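Local coordinates for protein putative 2,3,4,5-tetrahydropyridine-2-carboxylate N- succinyltransferase (Campylobacter jejuni, PDB 2RIJ) that probably catalyses the transfer of a succinyl group from succinyl-CoA to tetrahydrodipicolinate, a step of lysine biosynthesis through diaminopimelate, at residues A[44-55]-A[142-153]. Residues are numbered along the deposited sequence; the frame is centred on the assembly and turned at random.
Sequences LQASFALINYEQ and YLKLYLLSTKKV
Phe48 turns the edge of its ring toward the face of Tyr146. The two planes stand at 70°, a T-shaped pair with centroids 5.2 Å apart. Phe48 CB lies over the same tyrosine ring as a CH-pi contact. The Tyr146 hydroxyl reaches the strand backbone and accepts a hydrogen bond from Phe48 N, 3.1 Å from Tyr146 OH. The same hydroxyl is also hydrogen-bonded to His211 and to Lys191 of a second subunit, so several polar partners grip this buried oxygen.

One turn earlier, Tyr142 lays a ring face against the backbone of Gln45 and Ala46, with Ala46 N over its centre. Gln45 CG touches its hydroxyl end.

The Ile51 side chain points toward the helix. Its two branches divide the work: CD1 meets Tyr146 CB at 3.6 Å and also touches Leu143, while CG2 packs on Leu147 CD2.

Beyond the helix, Val153 CG1 sits over one face of the Tyr53 ring, 3.6 Å from its centroid. Tyr53 CG is anti to the backbone N (chi1 -180°), which carries the ring out to this methyl. Lys152 bends at its second side-chain torsion and runs past Tyr53 CB. Its NZ donates to Gln55 OE1 at 2.9 Å. That oxygen also accepts from Tyr53 N, both donors lying in the carbonyl plane on lone pairs. A water joins Lys152 NZ to Ile51 O.

Lys151, just past the helix, has a positive phi and forms a Schellman motif with the last turn. Helix 138-149 packs across strand 43-48 of the antiparallel sheet in the N-terminal region; the axes of 44-48 and 142-149 cross at -47°. Strand 27-35 pairs with both 43-48 and 52-53. Phe48 and Leu143 also pack on Val127 of strand 124-129, and Trp172 of strand 170-173 touches Gln45 and Tyr142.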
loop_
_atom_site.group_PDB
_atom_site.type_symbol
_atom_site.label_atom_id
_atom_site.label_comp_id
_atom_site.label_asym_id
_atom_site.label_seq_id
_atom_site.Cartn_x
_atom_site.Cartn_y
_atom_site.Cartn_z
ATOM N N LEU A 44 20.104 -37.820 39.792
ATOM C CA LEU A 44 19.946 -36.447 39.387
ATOM C C LEU A 44 20.838 -35.987 38.239
ATOM O O LEU A 44 20.500 -34.994 37.594
ATOM C CB LEU A 44 20.168 -35.511 40.569
ATOM C CG LEU A 44 19.445 -35.891 41.858
ATOM C CD1 LEU A 44 19.726 -34.787 42.835
ATOM C CD2 LEU A 44 17.967 -36.052 41.604
ATOM N N GLN A 45 21.950 -36.680 38.006
ATOM C CA GLN A 45 22.882 -36.358 36.945
ATOM C C GLN A 45 23.869 -37.509 36.768
ATOM O O GLN A 45 24.191 -38.228 37.725
ATOM C CB GLN A 45 23.675 -35.076 37.272
ATOM C CG GLN A 45 24.515 -34.588 36.114
ATOM C CD GLN A 45 25.176 -33.245 36.344
ATOM O OE1 GLN A 45 25.136 -32.359 35.464
ATOM N NE2 GLN A 45 25.810 -33.080 37.511
ATOM N N ALA A 46 24.392 -37.632 35.558
ATOM C CA ALA A 46 25.442 -38.568 35.226
ATOM C C ALA A 46 26.541 -37.825 34.460
ATOM O O ALA A 46 26.243 -36.962 33.607
ATOM C CB ALA A 46 24.862 -39.690 34.387
ATOM N N SER A 47 27.798 -38.072 34.809
ATOM C CA SER A 47 28.937 -37.434 34.150
ATOM C C SER A 47 29.878 -38.515 33.592
ATOM O O SER A 47 30.219 -39.472 34.297
ATOM C CB SER A 47 29.676 -36.500 35.120
ATOM O OG SER A 47 28.785 -35.533 35.697
ATOM N N PHE A 48 30.293 -38.351 32.336
ATOM C CA PHE A 48 31.216 -39.235 31.682
ATOM C C PHE A 48 32.462 -38.465 31.308
ATOM O O PHE A 48 32.368 -37.328 30.879
ATOM C CB PHE A 48 30.605 -39.777 30.373
ATOM C CG PHE A 48 29.373 -40.621 30.542
ATOM C CD1 PHE A 48 28.129 -40.044 30.662
ATOM C CD2 PHE A 48 29.457 -41.997 30.454
ATOM C CE1 PHE A 48 26.977 -40.773 30.750
ATOM C CE2 PHE A 48 28.312 -42.769 30.556
ATOM C CZ PHE A 48 27.047 -42.139 30.684
ATOM N N ALA A 49 33.620 -39.119 31.372
ATOM C CA ALA A 49 34.842 -38.520 30.863
ATOM C C ALA A 49 35.275 -39.130 29.544
ATOM O O ALA A 49 36.221 -38.634 28.932
ATOM C CB ALA A 49 35.979 -38.649 31.900
ATOM N N LEU A 50 34.581 -40.193 29.116
ATOM C CA LEU A 50 34.895 -40.917 27.872
ATOM C C LEU A 50 33.608 -41.514 27.331
ATOM O O LEU A 50 32.876 -42.176 28.064
ATOM C CB LEU A 50 35.883 -42.067 28.107
ATOM C CG LEU A 50 37.358 -41.793 28.395
ATOM C CD1 LEU A 50 38.053 -43.101 28.859
ATOM C CD2 LEU A 50 38.065 -41.160 27.184
ATOM N N ILE A 51 33.329 -41.251 26.063
ATOM C CA ILE A 51 32.188 -41.791 25.360
ATOM C C ILE A 51 32.706 -42.635 24.223
ATOM O O ILE A 51 33.553 -42.209 23.419
ATOM C CB ILE A 51 31.311 -40.649 24.739
ATOM C CG1 ILE A 51 30.888 -39.657 25.796
ATOM C CG2 ILE A 51 30.104 -41.204 23.970
ATOM C CD1 ILE A 51 29.931 -40.287 26.831
ATOM N N ASN A 52 32.169 -43.834 24.143
ATOM C CA ASN A 52 32.518 -44.763 23.084
ATOM C C ASN A 52 31.289 -44.875 22.189
ATOM O O ASN A 52 30.167 -45.101 22.683
ATOM C CB ASN A 52 32.895 -46.121 23.673
ATOM C CG ASN A 52 34.156 -46.075 24.506
ATOM O OD1 ASN A 52 35.253 -46.144 23.977
ATOM N ND2 ASN A 52 34.001 -45.986 25.816
ATOM N N TYR A 53 31.471 -44.638 20.893
ATOM C CA TYR A 53 30.374 -44.812 19.916
ATOM C C TYR A 53 30.882 -45.685 18.789
ATOM O O TYR A 53 31.806 -45.311 18.108
ATOM C CB TYR A 53 29.877 -43.481 19.354
ATOM C CG TYR A 53 28.758 -43.679 18.371
ATOM C CD1 TYR A 53 27.502 -44.103 18.807
ATOM C CD2 TYR A 53 28.957 -43.503 17.023
ATOM C CE1 TYR A 53 26.486 -44.318 17.916
ATOM C CE2 TYR A 53 27.929 -43.749 16.115
ATOM C CZ TYR A 53 26.716 -44.153 16.583
ATOM O OH TYR A 53 25.700 -44.400 15.723
ATOM N N GLU A 54 30.288 -46.854 18.617
ATOM C CA GLU A 54 30.640 -47.777 17.533
ATOM C C GLU A 54 32.161 -48.023 17.452
ATOM O O GLU A 54 32.778 -47.994 16.385
ATOM C CB GLU A 54 30.013 -47.324 16.193
ATOM C CG GLU A 54 28.465 -47.319 16.201
ATOM C CD GLU A 54 27.853 -48.715 16.057
ATOM O OE1 GLU A 54 28.608 -49.705 16.109
ATOM O OE2 GLU A 54 26.617 -48.818 15.887
ATOM N N GLN A 55 32.755 -48.330 18.609
ATOM C CA GLN A 55 34.193 -48.456 18.739
ATOM C C GLN A 55 34.522 -49.162 20.042
ATOM O O GLN A 55 33.674 -49.209 20.942
ATOM C CB GLN A 55 34.852 -47.068 18.765
ATOM C CG GLN A 55 34.509 -46.258 19.984
ATOM C CD GLN A 55 34.902 -44.841 19.872
ATOM O OE1 GLN A 55 34.157 -43.921 20.277
ATOM N NE2 GLN A 55 36.086 -44.620 19.308
ATOM N N TYR A 142 21.474 -39.389 29.661
ATOM C CA TYR A 142 22.754 -38.656 29.728
ATOM C C TYR A 142 23.772 -39.165 28.694
ATOM O O TYR A 142 24.462 -38.350 28.036
ATOM C CB TYR A 142 23.311 -38.663 31.144
ATOM C CG TYR A 142 22.858 -37.488 31.974
ATOM C CD1 TYR A 142 21.661 -37.514 32.640
ATOM C CD2 TYR A 142 23.602 -36.307 32.000
ATOM C CE1 TYR A 142 21.233 -36.427 33.368
ATOM C CE2 TYR A 142 23.180 -35.218 32.733
ATOM C CZ TYR A 142 22.006 -35.295 33.423
ATOM O OH TYR A 142 21.555 -34.222 34.159
ATOM N N LEU A 143 23.818 -40.484 28.467
ATOM C CA LEU A 143 24.689 -41.013 27.412
ATOM C C LEU A 143 24.289 -40.443 26.013
ATOM O O LEU A 143 25.163 -40.075 25.202
ATOM C CB LEU A 143 24.682 -42.527 27.399
ATOM C CG LEU A 143 25.570 -43.211 26.367
ATOM C CD1 LEU A 143 27.008 -42.729 26.392
ATOM C CD2 LEU A 143 25.479 -44.710 26.596
ATOM N N LYS A 144 22.991 -40.431 25.720
ATOM C CA LYS A 144 22.456 -39.849 24.497
ATOM C C LYS A 144 22.824 -38.348 24.366
ATOM O O LYS A 144 23.306 -37.914 23.335
ATOM C CB LYS A 144 20.944 -40.064 24.443
ATOM C CG LYS A 144 20.547 -41.557 24.186
ATOM C CD LYS A 144 19.080 -41.854 24.453
ATOM C CE LYS A 144 18.682 -43.266 24.014
ATOM N NZ LYS A 144 18.599 -43.407 22.556
ATOM N N LEU A 145 22.663 -37.580 25.434
ATOM C CA LEU A 145 23.007 -36.151 25.375
ATOM C C LEU A 145 24.483 -35.967 25.078
ATOM O O LEU A 145 24.839 -35.100 24.300
ATOM C CB LEU A 145 22.593 -35.446 26.653
ATOM C CG LEU A 145 21.068 -35.321 26.892
ATOM C CD1 LEU A 145 20.769 -34.713 28.274
ATOM C CD2 LEU A 145 20.314 -34.560 25.750
ATOM N N TYR A 146 25.332 -36.765 25.727
ATOM C CA TYR A 146 26.748 -36.791 25.447
ATOM C C TYR A 146 27.067 -37.173 24.039
ATOM O O TYR A 146 27.956 -36.595 23.429
ATOM C CB TYR A 146 27.500 -37.710 26.429
ATOM C CG TYR A 146 28.062 -37.082 27.704
ATOM C CD1 TYR A 146 27.308 -36.964 28.866
ATOM C CD2 TYR A 146 29.368 -36.582 27.739
ATOM C CE1 TYR A 146 27.840 -36.424 30.057
ATOM C CE2 TYR A 146 29.902 -36.053 28.901
ATOM C CZ TYR A 146 29.146 -35.979 30.071
ATOM O OH TYR A 146 29.755 -35.470 31.198
ATOM N N LEU A 147 26.357 -38.149 23.478
ATOM C CA LEU A 147 26.605 -38.542 22.076
ATOM C C LEU A 147 26.409 -37.355 21.118
ATOM O O LEU A 147 27.226 -37.125 20.221
ATOM C CB LEU A 147 25.725 -39.722 21.660
ATOM C CG LEU A 147 26.118 -41.080 22.203
ATOM C CD1 LEU A 147 24.973 -42.135 21.931
ATOM C CD2 LEU A 147 27.472 -41.529 21.605
ATOM N N LEU A 148 25.382 -36.548 21.402
ATOM C CA LEU A 148 25.089 -35.305 20.649
ATOM C C LEU A 148 26.141 -34.231 20.913
ATOM O O LEU A 148 26.748 -33.746 19.975
ATOM C CB LEU A 148 23.678 -34.803 20.948
ATOM C CG LEU A 148 22.516 -35.635 20.378
ATOM C CD1 LEU A 148 21.233 -35.366 21.169
ATOM C CD2 LEU A 148 22.382 -35.378 18.870
ATOM N N SER A 149 26.379 -33.879 22.173
ATOM C CA SER A 149 27.276 -32.746 22.490
ATOM C C SER A 149 28.771 -32.970 22.183
ATOM O O SER A 149 29.474 -32.009 21.888
ATOM C CB SER A 149 27.045 -32.261 23.906
ATOM O OG SER A 149 25.734 -31.735 24.004
ATOM N N THR A 150 29.207 -34.240 22.199
ATOM C CA THR A 150 30.554 -34.632 21.792
ATOM C C THR A 150 30.644 -34.813 20.274
ATOM O O THR A 150 31.710 -35.059 19.759
ATOM C CB THR A 150 30.985 -35.980 22.459
ATOM O OG1 THR A 150 30.152 -37.056 21.964
ATOM C CG2 THR A 150 30.933 -35.909 24.024
ATOM N N LYS A 151 29.511 -34.725 19.570
ATOM C CA LYS A 151 29.395 -34.862 18.143
ATOM C C LYS A 151 29.795 -36.260 17.651
ATOM O O LYS A 151 30.206 -36.404 16.515
ATOM C CB LYS A 151 30.156 -33.746 17.410
ATOM C CG LYS A 151 29.699 -32.354 17.805
ATOM C CD LYS A 151 30.288 -31.221 16.923
ATOM C CE LYS A 151 31.724 -30.924 17.221
ATOM N NZ LYS A 151 31.960 -30.278 18.482
ATOM N N LYS A 152 29.617 -37.288 18.487
ATOM C CA LYS A 152 29.830 -38.691 18.027
ATOM C C LYS A 152 28.732 -39.103 17.052
ATOM O O LYS A 152 28.936 -39.976 16.217
ATOM C CB LYS A 152 29.850 -39.673 19.210
ATOM C CG LYS A 152 31.010 -39.513 20.178
ATOM C CD LYS A 152 32.163 -40.368 19.784
ATOM C CE LYS A 152 33.314 -40.255 20.746
ATOM N NZ LYS A 152 34.434 -41.050 20.159
ATOM N N VAL A 153 27.548 -38.513 17.217
ATOM C CA VAL A 153 26.407 -38.700 16.329
ATOM C C VAL A 153 25.872 -37.332 15.869
ATOM O O VAL A 153 26.029 -36.321 16.569
ATOM C CB VAL A 153 25.239 -39.483 16.998
ATOM C CG1 VAL A 153 25.719 -40.885 17.512
ATOM C CG2 VAL A 153 24.557 -38.647 18.114
HETATM O O HOH W 1 19.270 -34.178 34.971
HETATM O O HOH W 2 36.184 -41.210 22.438
#